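PDB 3HE0: transcriptional regulator, TetR family from Vibrio parahaemolyticus, which probably binds cis-regulatory DNA through an N-terminal helix-turn-helix and so acts as a transcription factor. Local coordinates for residues A[33-36]-A[37-41]; A[83-86]-A[87-91]; A[132-135]-A[136-140]. All coordinates share one frame; numbering follows the deposited sequence.

Interaction 1 of 3, residues A[33-36]-A[37-41]; sequences SMQK and LANEA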
ATOM      1  N   SER A  33      -6.995  22.742   7.188  1.00 43.18           N
ATOM      2  CA  SER A  33      -7.542  24.087   7.361  1.00 42.89           C
ATOM      3  C   SER A  33      -6.525  25.120   6.929  1.00 42.17           C
ATOM      4  O   SER A  33      -5.387  25.084   7.384  1.00 41.96           O
ATOM      5  CB  SER A  33      -7.841  24.346   8.836  1.00 42.77           C
ATOM      6  OG  SER A  33      -7.683  25.728   9.116  1.00 42.96           O
HETATM    7  N   MSE A  34      -6.937  26.079   6.111  1.00 41.75           N
HETATM    8  CA  MSE A  34      -6.012  27.127   5.708  1.00 41.36           C
HETATM    9  C   MSE A  34      -5.525  27.935   6.923  1.00 40.78           C
HETATM   10  O   MSE A  34      -4.392  28.435   6.942  1.00 39.50           O
HETATM   11  CB  MSE A  34      -6.649  28.033   4.661  1.00 41.69           C
HETATM   12  CG  MSE A  34      -6.935  27.340   3.322  1.00 43.21           C
HETATM   13 SE   MSE A  34      -5.391  26.518   2.426  1.00 47.45          SE
HETATM   14  CE  MSE A  34      -5.139  27.664   0.858  1.00 43.52           C
ATOM     15  N   GLN A  35      -6.367  28.026   7.948  1.00 40.70           N
ATOM     16  CA  GLN A  35      -6.036  28.791   9.157  1.00 40.68           C
ATOM     17  C   GLN A  35      -4.951  28.123  10.002  1.00 39.96           C
ATOM     18  O   GLN A  35      -3.971  28.762  10.397  1.00 39.93           O
ATOM     19  CB  GLN A  35      -7.291  29.018  10.012  1.00 40.85           C
ATOM     20  CG  GLN A  35      -7.167  30.167  11.011  1.00 41.94           C
ATOM     21  CD  GLN A  35      -6.982  31.518  10.333  1.00 44.11           C
ATOM     22  OE1 GLN A  35      -5.925  32.130  10.457  1.00 46.71           O
ATOM     23  NE2 GLN A  35      -8.001  31.981   9.602  1.00 43.39           N
ATOM     24  N   LYS A  36      -5.130  26.840  10.287  1.00 39.50           N
ATOM     25  CA  LYS A  36      -4.147  26.103  11.088  1.00 38.92           C
ATOM     26  C   LYS A  36      -2.854  26.013  10.289  1.00 37.74           C
ATOM     27  O   LYS A  36      -1.769  26.079  10.864  1.00 38.17           O
ATOM     28  CB  LYS A  36      -4.651  24.706  11.475  1.00 39.01           C
ATOM     29  CG  LYS A  36      -4.364  24.299  12.955  1.00 40.32           C
ATOM     30  CD  LYS A  36      -3.363  23.140  13.123  1.00 41.33           C
ATOM     31  CE  LYS A  36      -3.254  22.704  14.613  1.00 42.62           C
ATOM     32  NZ  LYS A  36      -2.286  21.578  14.897  1.00 43.16           N
ATOM     33  N   LEU A  37      -2.981  25.894   8.965  1.00 36.22           N
ATOM     34  CA  LEU A  37      -1.820  25.863   8.090  1.00 34.79           C
ATOM     35  C   LEU A  37      -1.024  27.120   8.333  1.00 33.87           C
ATOM     36  O   LEU A  37       0.169  27.055   8.588  1.00 32.76           O
ATOM     37  CB  LEU A  37      -2.223  25.734   6.614  1.00 34.56           C
ATOM     38  CG  LEU A  37      -1.076  25.692   5.593  1.00 34.50           C
ATOM     39  CD1 LEU A  37      -0.159  24.489   5.797  1.00 31.97           C
ATOM     40  CD2 LEU A  37      -1.626  25.668   4.209  1.00 33.29           C
ATOM     41  N   ALA A  38      -1.694  28.264   8.287  1.00 33.62           N
ATOM     42  CA  ALA A  38      -1.001  29.537   8.414  1.00 33.64           C
ATOM     43  C   ALA A  38      -0.367  29.639   9.800  1.00 33.48           C
ATOM     44  O   ALA A  38       0.785  30.079   9.926  1.00 32.42           O
ATOM     45  CB  ALA A  38      -1.945  30.712   8.130  1.00 33.67           C
ATOM     46  N   ASN A  39      -1.118  29.202  10.814  1.00 34.00           N
ATOM     47  CA  ASN A  39      -0.631  29.119  12.199  1.00 34.66           C
ATOM     48  C   ASN A  39       0.625  28.237  12.316  1.00 34.15           C
ATOM     49  O   ASN A  39       1.628  28.656  12.885  1.00 34.05           O
ATOM     50  CB  ASN A  39      -1.721  28.573  13.151  1.00 35.14           C
ATOM     51  CG  ASN A  39      -2.887  29.550  13.363  1.00 36.89           C
ATOM     52  OD1 ASN A  39      -2.784  30.735  13.086  1.00 39.98           O
ATOM     53  ND2 ASN A  39      -4.002  29.036  13.858  1.00 39.43           N
ATOM     54  N   GLU A  40       0.553  27.036  11.767  1.00 33.73           N
ATOM     55  CA  GLU A  40       1.670  26.096  11.808  1.00 33.94           C
ATOM     56  C   GLU A  40       2.846  26.462  10.917  1.00 32.72           C
ATOM     57  O   GLU A  40       3.983  26.106  11.222  1.00 32.50           O
ATOM     58  CB  GLU A  40       1.202  24.690  11.438  1.00 34.69           C
ATOM     59  CG  GLU A  40       0.456  23.967  12.560  1.00 37.66           C
ATOM     60  CD  GLU A  40       1.178  23.979  13.911  1.00 41.28           C
ATOM     61  OE1 GLU A  40       1.775  22.925  14.296  1.00 43.93           O
ATOM     62  OE2 GLU A  40       1.129  25.040  14.601  1.00 43.21           O
ATOM     63  N   ALA A  41       2.583  27.146   9.813  1.00 31.01           N
ATOM     64  CA  ALA A  41       3.658  27.584   8.956  1.00 30.08           C
ATOM     65  C   ALA A  41       4.248  28.869   9.492  1.00 29.63           C
ATOM     66  O   ALA A  41       5.329  29.274   9.082  1.00 29.80           O
ATOM     67  CB  ALA A  41       3.168  27.779   7.539  1.00 30.19           C
TER
HETATM   68  O   HOH W   1       0.324  20.013  14.390  1.00 43.45           O
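Lys-36 and Glu-40, one turn apart on helix 34-41, run side by side and point the same way. Their aliphatic parts touch, CD of Lys-36 lying 3.9 Å from CG of Glu-40. Both chains bend at chi2, and the bend in Lys-36 (-113°) turns its outer part toward Glu-40. The charged ends stop short of a salt bridge, with NZ of Lys-36 4.3 Å from OE1 of Glu-40. A water lies between them and accepts a weak bond from NZ at 3.1 Å. On another side of the helix, Met-34, a selenomethionine, brings its SE to 4.3 Å from CD2 of Leu-37, a loose apolar touch. Both side chains also pack on Ile-48 of helix 45-49 and Leu-58 of helix 55-74, while Leu-37 reaches Ala-19 and Ala-20 of helix 13-27. The helix starts right after Ser-33, the N-cap, whose OG accepts a nearly straight bond from Lys-36 N (3.0 Å, 170°) and a weak, bent one from Gln-35 N. The chemistry is that of an amphipathic helix within the predicted helix-turn-helix: apolar side chains fasten it to the neighbouring helices of the probable DNA-binding domain, while on its exposed side the Lys-36/Glu-40 pair would attract each other only modestly, perhaps in part through the water.

Interaction 2 of 3, residues A[83-86]-A[87-91]; sequences PLKE and RYRTM. Unlike the reference sequence in segment 87-91: Arg-87 (reference Cys).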
ATOM      1  N   PRO A  83      27.236  -1.621 -10.603  1.00 33.13           N
ATOM      2  CA  PRO A  83      26.571  -2.758 -11.233  1.00 31.45           C
ATOM      3  C   PRO A  83      25.060  -2.770 -10.955  1.00 29.59           C
ATOM      4  O   PRO A  83      24.597  -2.140 -10.001  1.00 27.64           O
ATOM      5  CB  PRO A  83      27.257  -3.972 -10.593  1.00 31.75           C
ATOM      6  CG  PRO A  83      28.558  -3.464 -10.153  1.00 32.50           C
ATOM      7  CD  PRO A  83      28.321  -2.056  -9.716  1.00 32.84           C
ATOM      8  N   LEU A  84      24.314  -3.473 -11.808  1.00 27.97           N
ATOM      9  CA  LEU A  84      22.852  -3.468 -11.756  1.00 26.77           C
ATOM     10  C   LEU A  84      22.376  -3.830 -10.368  1.00 25.95           C
ATOM     11  O   LEU A  84      21.628  -3.082  -9.754  1.00 24.50           O
ATOM     12  CB  LEU A  84      22.253  -4.476 -12.751  1.00 26.95           C
ATOM     13  CG  LEU A  84      21.956  -4.035 -14.184  1.00 26.35           C
ATOM     14  CD1 LEU A  84      21.142  -5.113 -14.808  1.00 24.79           C
ATOM     15  CD2 LEU A  84      21.229  -2.719 -14.261  1.00 26.06           C
ATOM     16  N   LYS A  85      22.844  -4.976  -9.875  1.00 25.66           N
ATOM     17  CA  LYS A  85      22.335  -5.524  -8.618  1.00 26.40           C
ATOM     18  C   LYS A  85      22.598  -4.619  -7.420  1.00 26.60           C
ATOM     19  O   LYS A  85      21.829  -4.618  -6.465  1.00 26.81           O
ATOM     20  CB  LYS A  85      22.865  -6.925  -8.354  1.00 26.08           C
ATOM     21  CG  LYS A  85      22.115  -7.682  -7.247  1.00 26.84           C
ATOM     22  CD  LYS A  85      22.385  -9.184  -7.356  1.00 28.28           C
ATOM     23  CE  LYS A  85      21.852  -9.995  -6.203  1.00 25.78           C
ATOM     24  NZ  LYS A  85      22.013 -11.432  -6.531  1.00 27.65           N
ATOM     25  N   GLU A  86      23.649  -3.822  -7.492  1.00 27.09           N
ATOM     26  CA  GLU A  86      24.004  -2.944  -6.404  1.00 27.48           C
ATOM     27  C   GLU A  86      23.140  -1.720  -6.442  1.00 26.69           C
ATOM     28  O   GLU A  86      22.740  -1.205  -5.396  1.00 26.05           O
ATOM     29  CB  GLU A  86      25.495  -2.554  -6.486  1.00 28.33           C
ATOM     30  CG  GLU A  86      25.943  -1.594  -5.387  1.00 33.02           C
ATOM     31  CD  GLU A  86      25.436  -2.017  -3.979  1.00 40.15           C
ATOM     32  OE1 GLU A  86      25.465  -3.233  -3.625  1.00 42.47           O
ATOM     33  OE2 GLU A  86      24.978  -1.115  -3.231  1.00 46.01           O
ATOM     34  N   ARG A  87      22.885  -1.209  -7.643  1.00 26.00           N
ATOM     35  CA  ARG A  87      21.892  -0.141  -7.764  1.00 25.96           C
ATOM     36  C   ARG A  87      20.537  -0.635  -7.225  1.00 24.93           C
ATOM     37  O   ARG A  87      19.860   0.078  -6.503  1.00 24.99           O
ATOM     38  CB  ARG A  87      21.743   0.323  -9.212  1.00 26.04           C
ATOM     39  CG  ARG A  87      22.941   1.080  -9.737  1.00 27.39           C
ATOM     40  CD  ARG A  87      22.664   1.625 -11.108  1.00 28.45           C
ATOM     41  NE  ARG A  87      23.215   0.750 -12.123  1.00 29.67           N
ATOM     42  CZ  ARG A  87      22.783   0.670 -13.381  1.00 30.14           C
ATOM     43  NH1 ARG A  87      23.380  -0.164 -14.215  1.00 31.76           N
ATOM     44  NH2 ARG A  87      21.763   1.392 -13.818  1.00 29.74           N
ATOM     45  N   TYR A  88      20.167  -1.855  -7.576  1.00 24.37           N
ATOM     46  CA  TYR A  88      18.909  -2.427  -7.100  1.00 24.72           C
ATOM     47  C   TYR A  88      18.890  -2.467  -5.567  1.00 24.58           C
ATOM     48  O   TYR A  88      17.947  -1.981  -4.939  1.00 23.33           O
ATOM     49  CB  TYR A  88      18.679  -3.814  -7.699  1.00 24.54           C
ATOM     50  CG  TYR A  88      17.421  -4.472  -7.187  1.00 25.00           C
ATOM     51  CD1 TYR A  88      16.191  -4.191  -7.749  1.00 24.61           C
ATOM     52  CD2 TYR A  88      17.455  -5.343  -6.115  1.00 25.01           C
ATOM     53  CE1 TYR A  88      15.019  -4.785  -7.252  1.00 25.31           C
ATOM     54  CE2 TYR A  88      16.283  -5.953  -5.626  1.00 24.92           C
ATOM     55  CZ  TYR A  88      15.084  -5.661  -6.199  1.00 24.08           C
ATOM     56  OH  TYR A  88      13.936  -6.243  -5.721  1.00 25.18           O
ATOM     57  N   ARG A  89      19.962  -2.998  -4.972  1.00 24.80           N
ATOM     58  CA  ARG A  89      20.037  -3.138  -3.524  1.00 25.16           C
ATOM     59  C   ARG A  89      19.967  -1.789  -2.840  1.00 25.11           C
ATOM     60  O   ARG A  89      19.329  -1.657  -1.787  1.00 25.74           O
ATOM     61  CB  ARG A  89      21.324  -3.873  -3.098  1.00 25.82           C
ATOM     62  CG  ARG A  89      21.456  -4.114  -1.573  1.00 27.53           C
ATOM     63  CD  ARG A  89      22.738  -4.878  -1.164  1.00 28.83           C
ATOM     64  NE  ARG A  89      22.602  -6.290  -1.482  1.00 32.13           N
ATOM     65  CZ  ARG A  89      23.068  -6.882  -2.582  1.00 35.31           C
ATOM     66  NH1 ARG A  89      22.866  -8.184  -2.756  1.00 35.31           N
ATOM     67  NH2 ARG A  89      23.743  -6.188  -3.510  1.00 37.65           N
ATOM     68  N   THR A  90      20.644  -0.787  -3.397  1.00 24.20           N
ATOM     69  CA  THR A  90      20.661   0.518  -2.774  1.00 23.83           C
ATOM     70  C   THR A  90      19.241   1.085  -2.674  1.00 24.65           C
ATOM     71  O   THR A  90      18.791   1.487  -1.604  1.00 24.59           O
ATOM     72  CB  THR A  90      21.585   1.519  -3.544  1.00 23.78           C
ATOM     73  OG1 THR A  90      22.896   0.963  -3.657  1.00 23.96           O
ATOM     74  CG2 THR A  90      21.694   2.851  -2.828  1.00 20.85           C
HETATM   75  N   MSE A  91      18.544   1.113  -3.801  1.00 25.58           N
HETATM   76  CA  MSE A  91      17.204   1.667  -3.859  1.00 26.45           C
HETATM   77  C   MSE A  91      16.259   0.851  -2.986  1.00 25.66           C
HETATM   78  O   MSE A  91      15.409   1.414  -2.304  1.00 25.57           O
HETATM   79  CB  MSE A  91      16.692   1.688  -5.301  1.00 26.86           C
HETATM   80  CG  MSE A  91      17.403   2.712  -6.154  1.00 30.92           C
HETATM   81 SE   MSE A  91      16.844   2.597  -8.014  1.00 41.00          SE
HETATM   82  CE  MSE A  91      17.876   4.100  -8.709  1.00 39.47           C
TER
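Helix 84-97 begins after Pro-83, its N-cap residue, and its first i to i+4 bond, Arg-87 N to Pro-83 O, is almost straight (3.1 Å, 172°). Glu-86 O takes bonds from Thr-90 N and from Thr-90 OG1, the hydroxyl at 2.8 Å, and these two donors come from opposite faces of the carbonyl plane. The first torsion of Thr-90 (chi1 -55°) sets OG1 beside its own backbone N, where it can reach back one turn; Glu-86 OE2 also lies 3.0 Å from this OG1. The other carboxylate oxygen, OE1, meets the edge of the Arg-89 guanidinium at NH2, in a weak salt bridge of 3.4 Å, with the two flat groups only 21° apart. Arg-89 has a further salt bridge to Glu-183, and Lys-85 pairs with Glu-187, both on helix 179-193. Leu-84 lays its CD2 over one face of the Arg-87 guanidinium, 3.3 Å from NH1. Arg-87, a cysteine in the reference sequence, bends at chi3 and its NE bonds Met-82 O just before the helix. The Tyr-88 hydroxyl is hydrogen-bonded with Ser-189 OG. The two arginines are thus held differently: Arg-87 has a methyl group over its guanidinium and a backbone partner, whereas the positive charge of Arg-89 is probably balanced by Glu-86 and Glu-183, the latter tying helix 84-97 to helix 179-193.

Interaction 3 of 3, residues A[132-135]-A[136-140]; sequences AQVD and RLFNQ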
ATOM      1  N   ALA A 132      13.723   8.618 -12.813  1.00 27.54           N
ATOM      2  CA  ALA A 132      14.518   8.356 -14.011  1.00 26.98           C
ATOM      3  C   ALA A 132      15.573   7.268 -13.806  1.00 26.57           C
ATOM      4  O   ALA A 132      15.806   6.454 -14.706  1.00 25.68           O
ATOM      5  CB  ALA A 132      15.168   9.677 -14.547  1.00 26.70           C
ATOM      6  N   GLN A 133      16.200   7.234 -12.627  1.00 26.73           N
ATOM      7  CA  GLN A 133      17.171   6.177 -12.342  1.00 27.29           C
ATOM      8  C   GLN A 133      16.514   4.802 -12.137  1.00 26.47           C
ATOM      9  O   GLN A 133      17.145   3.790 -12.404  1.00 26.65           O
ATOM     10  CB  GLN A 133      18.092   6.546 -11.173  1.00 28.21           C
ATOM     11  CG  GLN A 133      19.149   7.607 -11.526  1.00 30.52           C
ATOM     12  CD  GLN A 133      20.198   7.740 -10.438  1.00 33.69           C
ATOM     13  OE1 GLN A 133      19.874   8.007  -9.277  1.00 36.38           O
ATOM     14  NE2 GLN A 133      21.461   7.543 -10.799  1.00 34.74           N
ATOM     15  N   VAL A 134      15.247   4.739 -11.733  1.00 26.14           N
ATOM     16  CA  VAL A 134      14.585   3.408 -11.603  1.00 25.69           C
ATOM     17  C   VAL A 134      14.364   2.851 -13.012  1.00 26.44           C
ATOM     18  O   VAL A 134      14.617   1.672 -13.304  1.00 25.38           O
ATOM     19  CB  VAL A 134      13.240   3.481 -10.841  1.00 25.20           C
ATOM     20  CG1 VAL A 134      12.554   2.107 -10.786  1.00 22.26           C
ATOM     21  CG2 VAL A 134      13.470   4.018  -9.444  1.00 25.11           C
ATOM     22  N   ASP A 135      13.919   3.722 -13.908  1.00 27.29           N
ATOM     23  CA  ASP A 135      13.722   3.303 -15.290  1.00 27.98           C
ATOM     24  C   ASP A 135      15.007   2.891 -15.945  1.00 27.74           C
ATOM     25  O   ASP A 135      15.024   1.937 -16.727  1.00 28.21           O
ATOM     26  CB  ASP A 135      13.065   4.400 -16.097  1.00 28.06           C
ATOM     27  CG  ASP A 135      11.594   4.492 -15.823  1.00 30.30           C
ATOM     28  OD1 ASP A 135      10.870   3.448 -15.840  1.00 30.79           O
ATOM     29  OD2 ASP A 135      11.168   5.626 -15.580  1.00 34.30           O
ATOM     30  N   ARG A 136      16.085   3.597 -15.631  1.00 27.90           N
ATOM     31  CA  ARG A 136      17.365   3.302 -16.271  1.00 28.03           C
ATOM     32  C   ARG A 136      17.874   1.935 -15.829  1.00 26.94           C
ATOM     33  O   ARG A 136      18.335   1.141 -16.670  1.00 26.44           O
ATOM     34  CB  ARG A 136      18.401   4.384 -15.995  1.00 28.74           C
ATOM     35  CG  ARG A 136      19.480   4.440 -17.058  1.00 32.16           C
ATOM     36  CD  ARG A 136      20.528   5.468 -16.677  1.00 38.45           C
ATOM     37  NE  ARG A 136      21.323   5.965 -17.807  1.00 43.92           N
ATOM     38  CZ  ARG A 136      20.897   6.829 -18.742  1.00 48.01           C
ATOM     39  NH1 ARG A 136      21.730   7.223 -19.716  1.00 48.93           N
ATOM     40  NH2 ARG A 136      19.643   7.298 -18.723  1.00 49.44           N
ATOM     41  N   LEU A 137      17.735   1.639 -14.530  1.00 25.70           N
ATOM     42  CA  LEU A 137      17.992   0.296 -14.009  1.00 24.54           C
ATOM     43  C   LEU A 137      17.225  -0.777 -14.808  1.00 23.88           C
ATOM     44  O   LEU A 137      17.810  -1.727 -15.337  1.00 22.75           O
ATOM     45  CB  LEU A 137      17.619   0.206 -12.521  1.00 24.17           C
ATOM     46  CG  LEU A 137      17.646  -1.203 -11.916  1.00 25.02           C
ATOM     47  CD1 LEU A 137      19.065  -1.760 -11.763  1.00 27.23           C
ATOM     48  CD2 LEU A 137      16.976  -1.242 -10.588  1.00 28.37           C
ATOM     49  N   PHE A 138      15.913  -0.641 -14.877  1.00 24.05           N
ATOM     50  CA  PHE A 138      15.091  -1.695 -15.501  1.00 23.96           C
ATOM     51  C   PHE A 138      15.380  -1.765 -17.028  1.00 24.38           C
ATOM     52  O   PHE A 138      15.507  -2.862 -17.600  1.00 24.58           O
ATOM     53  CB  PHE A 138      13.605  -1.453 -15.241  1.00 23.54           C
ATOM     54  CG  PHE A 138      13.159  -1.702 -13.812  1.00 25.01           C
ATOM     55  CD1 PHE A 138      13.576  -2.829 -13.095  1.00 25.25           C
ATOM     56  CD2 PHE A 138      12.296  -0.817 -13.181  1.00 26.23           C
ATOM     57  CE1 PHE A 138      13.162  -3.035 -11.782  1.00 26.99           C
ATOM     58  CE2 PHE A 138      11.856  -1.045 -11.858  1.00 27.04           C
ATOM     59  CZ  PHE A 138      12.290  -2.143 -11.172  1.00 26.74           C
ATOM     60  N   ASN A 139      15.531  -0.609 -17.677  1.00 24.27           N
ATOM     61  CA  ASN A 139      15.854  -0.592 -19.111  1.00 24.83           C
ATOM     62  C   ASN A 139      17.184  -1.236 -19.375  1.00 25.14           C
ATOM     63  O   ASN A 139      17.306  -2.061 -20.281  1.00 26.07           O
ATOM     64  CB  ASN A 139      15.846   0.819 -19.701  1.00 24.71           C
ATOM     65  CG  ASN A 139      14.459   1.418 -19.742  1.00 24.97           C
ATOM     66  OD1 ASN A 139      13.450   0.701 -19.785  1.00 25.08           O
ATOM     67  ND2 ASN A 139      14.398   2.732 -19.737  1.00 26.62           N
ATOM     68  N   GLN A 140      18.171  -0.901 -18.561  1.00 25.13           N
ATOM     69  CA  GLN A 140      19.494  -1.439 -18.755  1.00 26.07           C
ATOM     70  C   GLN A 140      19.514  -2.938 -18.522  1.00 25.87           C
ATOM     71  O   GLN A 140      20.074  -3.708 -19.323  1.00 26.22           O
ATOM     72  CB  GLN A 140      20.476  -0.741 -17.832  1.00 26.56           C
ATOM     73  CG  GLN A 140      21.881  -1.117 -18.123  1.00 29.25           C
ATOM     74  CD  GLN A 140      22.881  -0.291 -17.359  1.00 32.48           C
ATOM     75  OE1 GLN A 140      22.557   0.789 -16.841  1.00 35.01           O
ATOM     76  NE2 GLN A 140      24.112  -0.798 -17.270  1.00 32.44           N
TER
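The Phe-138 ring is met obliquely by Val-134, whose CG1 comes to 3.4 Å from CE2 and 3.8 Å from CD2, on the CD2/CE2 side of the ring. The two side chains lie side by side and point the same way. Two first torsions bring them together: CG1 is anti to the Val-134 backbone N (chi1 177°), and CG of Phe-138 sits beside its own N (chi1 -72°). The same side of the ring approaches the backbone, with CD2 of Phe-138 3.4 Å from O of Val-134, the carbonyl that accepts the Phe-138 N-H. A second flat group, the Asn-139 amide, folds back over the preceding turn. Its CG is 3.1 Å from Asp-135 O and its ND2 3.2 Å from that oxygen, but the angle is too poor for a hydrogen bond. Asp-135 O is instead bonded by Asn-139 N at 2.8 Å. OD1 of Asn-139 and OD1 of Asp-135 both accept from ND2 of Asn-152, so a single amide joins the two side chains from outside. Phe-138 packs on Leu-155 and Ser-156 as well as Asn-152, all in helix 152-158. Val-134 and Leu-137 both touch Phe-160 of helix 160-171, and helix 84-97 also lies against these two residues, setting this turn of helix 132-143 among three helices of the all-helical C-terminal domain.

In the fold
Interactions 2 and 3 are neighbours in the C-terminal family region, their centres about 11 Å apart. Helices 84-97 and 132-143 join there through Leu-84 CD2 and Leu-137 CD1 at 3.4 Å, through Met-91 SE and Val-134 CG2 at 3.9 Å, and through a probable, weak hydrogen bond from Arg-87 NH1 to Gln-140 OE1. Interaction 1 stands apart in the predicted helix-turn-helix, its centre about 41 Å from that of interaction 2 and 39 Å from that of interaction 3, on the opposite side of the chain's centre. A sulfate about 3 Å from the Asp-135 side chain and a glycerol about 5 Å from that of Val-134 are probably from the crystallisation liquor.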